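Local structure of lymphotactin (2NYZ) at residues S33-T41 with A49-V60. The protein is a C-class chemokine that probably attracts lymphocytes but not monocytes or neutrophils and gathers dendritic cells in the thymic medulla. Residues are numbered along the deposited sequence; the frame is centred on the assembly and turned at random.
Sequences SLRAVIFIT and ADPQATWVRDVV
Phe39 of the middle strand meets Ala49, Trp55, Val56 and Val59 in the core of the chemokine fold, where the C-terminal helix lies across a three-stranded antiparallel sheet; the axes of strand 37-41 and helix 54-60 cross at 59°. The Phe39 side chain can be followed outward. At CB, chi1 of -67° sets CG anti to the carbonyl carbon and aims the ring at the helix. CD2 and CE2 border the methyl of Ala49, CE2 lying 3.6 Å from Ala49 CB. CE2 also meets the indole of Trp55 at CZ3, and the two ring planes are inclined by 35°, so Phe39 and Trp55 meet obliquely. On the other flank CE1 touches Val59 CG1, and at the ring's far end CZ comes within 3.6 Å of Val56 CG1. Val37 CG1, from the same strand, covers one ring face near its rim. Replacing Phe39 by an alanine is likely to open a gap between sheet and helix, leaving Val56, Val59 and the Trp55 ring without their shared partner. Val37 and Ala49 form an antiparallel hydrogen-bonded pair: Val37 N donates to Ala49 O at 3.0 Å, and Ala49 N returns a bond to Val37 O. Val37 CG2 faces Val56 CG1 tip to tip at 3.7 Å. Beyond the bridge, Arg35, whose NH1 is salt-bridged to Glu31, lays NH2 obliquely beside Pro51 CB, while the turn leading to the helix is fastened by an Asx turn, Gln52 N donating to Asp50 OD2 from above the carboxylate plane at 2.9 Å.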
# COMPACT_ATOMS: atom_id res chain seq x y z
N SER D 33 11.30 12.42 32.30
CA SER D 33 11.11 10.99 32.05
C SER D 33 11.97 10.56 30.86
O SER D 33 12.27 9.38 30.66
CB SER D 33 9.63 10.70 31.77
OG SER D 33 9.10 11.61 30.82
N LEU D 34 12.37 11.56 30.07
CA LEU D 34 13.21 11.35 28.91
C LEU D 34 14.31 12.39 28.99
O LEU D 34 14.21 13.47 28.40
CB LEU D 34 12.40 11.55 27.62
CG LEU D 34 13.17 11.45 26.31
CD1 LEU D 34 13.76 10.06 26.17
CD2 LEU D 34 12.24 11.76 25.15
N ARG D 35 15.35 12.08 29.76
CA ARG D 35 16.47 12.99 29.93
C ARG D 35 17.13 13.18 28.58
O ARG D 35 17.19 12.24 27.77
CB ARG D 35 17.48 12.44 30.93
CG ARG D 35 18.51 13.47 31.38
CD ARG D 35 19.60 12.85 32.23
NE ARG D 35 20.51 12.03 31.44
CZ ARG D 35 21.83 12.16 31.46
NH1 ARG D 35 22.40 13.07 32.23
NH2 ARG D 35 22.58 11.37 30.70
N ALA D 36 17.63 14.38 28.32
CA ALA D 36 18.28 14.64 27.05
C ALA D 36 19.12 15.89 27.04
O ALA D 36 19.00 16.76 27.90
CB ALA D 36 17.24 14.74 25.95
N VAL D 37 19.99 15.95 26.04
CA VAL D 37 20.87 17.07 25.83
C VAL D 37 20.17 17.95 24.80
O VAL D 37 19.85 17.49 23.70
CB VAL D 37 22.21 16.63 25.23
CG1 VAL D 37 23.05 17.84 24.89
CG2 VAL D 37 22.93 15.72 26.21
N ILE D 38 19.92 19.20 25.16
CA ILE D 38 19.27 20.09 24.22
C ILE D 38 20.28 21.05 23.62
O ILE D 38 20.70 22.01 24.28
CB ILE D 38 18.15 20.93 24.89
CG1 ILE D 38 17.19 20.01 25.65
CG2 ILE D 38 17.38 21.69 23.83
CD1 ILE D 38 16.16 20.77 26.48
N PHE D 39 20.69 20.80 22.39
CA PHE D 39 21.64 21.68 21.73
C PHE D 39 20.89 22.90 21.20
O PHE D 39 19.73 22.82 20.80
CB PHE D 39 22.33 20.96 20.57
CG PHE D 39 23.22 19.84 21.00
CD1 PHE D 39 24.36 20.09 21.75
CD2 PHE D 39 22.94 18.53 20.63
CE1 PHE D 39 25.21 19.05 22.13
CE2 PHE D 39 23.78 17.49 21.00
CZ PHE D 39 24.91 17.75 21.75
N ILE D 40 21.56 24.05 21.20
CA ILE D 40 20.95 25.27 20.68
C ILE D 40 21.84 25.72 19.53
O ILE D 40 22.91 26.28 19.77
CB ILE D 40 20.91 26.36 21.74
CG1 ILE D 40 20.07 25.89 22.93
CG2 ILE D 40 20.34 27.63 21.14
CD1 ILE D 40 19.97 26.90 24.07
N THR D 41 21.41 25.48 18.29
CA THR D 41 22.20 25.86 17.13
C THR D 41 22.52 27.35 17.17
O THR D 41 21.85 28.13 17.85
CB THR D 41 21.48 25.55 15.81
OG1 THR D 41 20.47 26.54 15.56
CG2 THR D 41 20.83 24.17 15.88
N ALA D 49 18.99 15.60 21.94
CA ALA D 49 19.85 14.50 21.55
C ALA D 49 20.02 13.54 22.71
O ALA D 49 19.80 13.89 23.87
CB ALA D 49 21.20 15.03 21.11
N ASP D 50 20.41 12.31 22.39
CA ASP D 50 20.65 11.28 23.39
C ASP D 50 21.94 11.63 24.15
O ASP D 50 23.00 11.80 23.54
CB ASP D 50 20.80 9.93 22.69
CG ASP D 50 21.03 8.80 23.66
OD1 ASP D 50 21.39 7.68 23.21
OD2 ASP D 50 20.86 9.02 24.88
N PRO D 51 21.87 11.76 25.48
CA PRO D 51 23.07 12.09 26.27
C PRO D 51 24.01 10.90 26.32
O PRO D 51 25.15 11.02 26.76
CB PRO D 51 22.50 12.44 27.65
CG PRO D 51 21.06 12.79 27.37
CD PRO D 51 20.67 11.79 26.34
N GLN D 52 23.51 9.75 25.88
CA GLN D 52 24.26 8.50 25.85
C GLN D 52 24.93 8.28 24.50
O GLN D 52 25.81 7.45 24.37
CB GLN D 52 23.33 7.32 26.14
CG GLN D 52 22.74 7.31 27.53
CD GLN D 52 23.78 7.09 28.60
OE1 GLN D 52 24.66 7.93 28.81
NE2 GLN D 52 23.70 5.96 29.28
N ALA D 53 24.49 9.02 23.49
CA ALA D 53 25.04 8.89 22.15
C ALA D 53 26.50 9.36 22.12
O ALA D 53 26.83 10.43 22.64
CB ALA D 53 24.22 9.71 21.16
N THR D 54 27.36 8.56 21.51
CA THR D 54 28.77 8.91 21.45
C THR D 54 28.99 10.27 20.83
O THR D 54 29.68 11.11 21.42
CB THR D 54 29.58 7.87 20.65
OG1 THR D 54 29.57 6.61 21.35
CG2 THR D 54 31.02 8.33 20.50
N TRP D 55 28.42 10.52 19.66
CA TRP D 55 28.60 11.81 19.00
C TRP D 55 28.16 12.99 19.88
O TRP D 55 28.77 14.06 19.83
CB TRP D 55 27.88 11.87 17.64
CG TRP D 55 26.37 11.91 17.70
CD1 TRP D 55 25.52 10.84 17.69
CD2 TRP D 55 25.55 13.07 17.80
NE1 TRP D 55 24.22 11.27 17.78
CE2 TRP D 55 24.21 12.64 17.85
CE3 TRP D 55 25.82 14.45 17.86
CZ2 TRP D 55 23.14 13.53 17.96
CZ3 TRP D 55 24.75 15.33 17.97
CH2 TRP D 55 23.43 14.87 18.01
N VAL D 56 27.12 12.79 20.68
CA VAL D 56 26.63 13.85 21.55
C VAL D 56 27.69 14.10 22.62
O VAL D 56 28.13 15.24 22.82
CB VAL D 56 25.31 13.46 22.25
CG1 VAL D 56 24.89 14.53 23.25
CG2 VAL D 56 24.22 13.27 21.21
N ARG D 57 28.09 13.02 23.28
CA ARG D 57 29.11 13.09 24.32
C ARG D 57 30.34 13.82 23.79
O ARG D 57 30.90 14.69 24.47
CB ARG D 57 29.49 11.67 24.75
CG ARG D 57 30.45 11.62 25.91
CD ARG D 57 30.87 10.19 26.20
NE ARG D 57 29.73 9.29 26.16
CZ ARG D 57 29.56 8.28 27.00
NH1 ARG D 57 30.45 8.05 27.95
NH2 ARG D 57 28.49 7.50 26.89
N ASP D 58 30.75 13.46 22.58
CA ASP D 58 31.90 14.07 21.92
C ASP D 58 31.75 15.58 21.82
O ASP D 58 32.71 16.33 22.05
CB ASP D 58 32.06 13.47 20.51
CG ASP D 58 32.61 12.05 20.53
OD1 ASP D 58 32.39 11.34 21.53
OD2 ASP D 58 33.24 11.64 19.53
N VAL D 59 30.55 16.03 21.47
CA VAL D 59 30.24 17.45 21.31
C VAL D 59 30.17 18.15 22.66
O VAL D 59 30.71 19.25 22.84
CB VAL D 59 28.90 17.64 20.59
CG1 VAL D 59 28.55 19.12 20.50
CG2 VAL D 59 28.97 17.02 19.21
N VAL D 60 29.49 17.52 23.61
CA VAL D 60 29.35 18.07 24.95
C VAL D 60 30.74 18.33 25.52
O VAL D 60 30.98 19.34 26.18
CB VAL D 60 28.59 17.09 25.86
CG1 VAL D 60 28.59 17.59 27.29
CG2 VAL D 60 27.17 16.94 25.36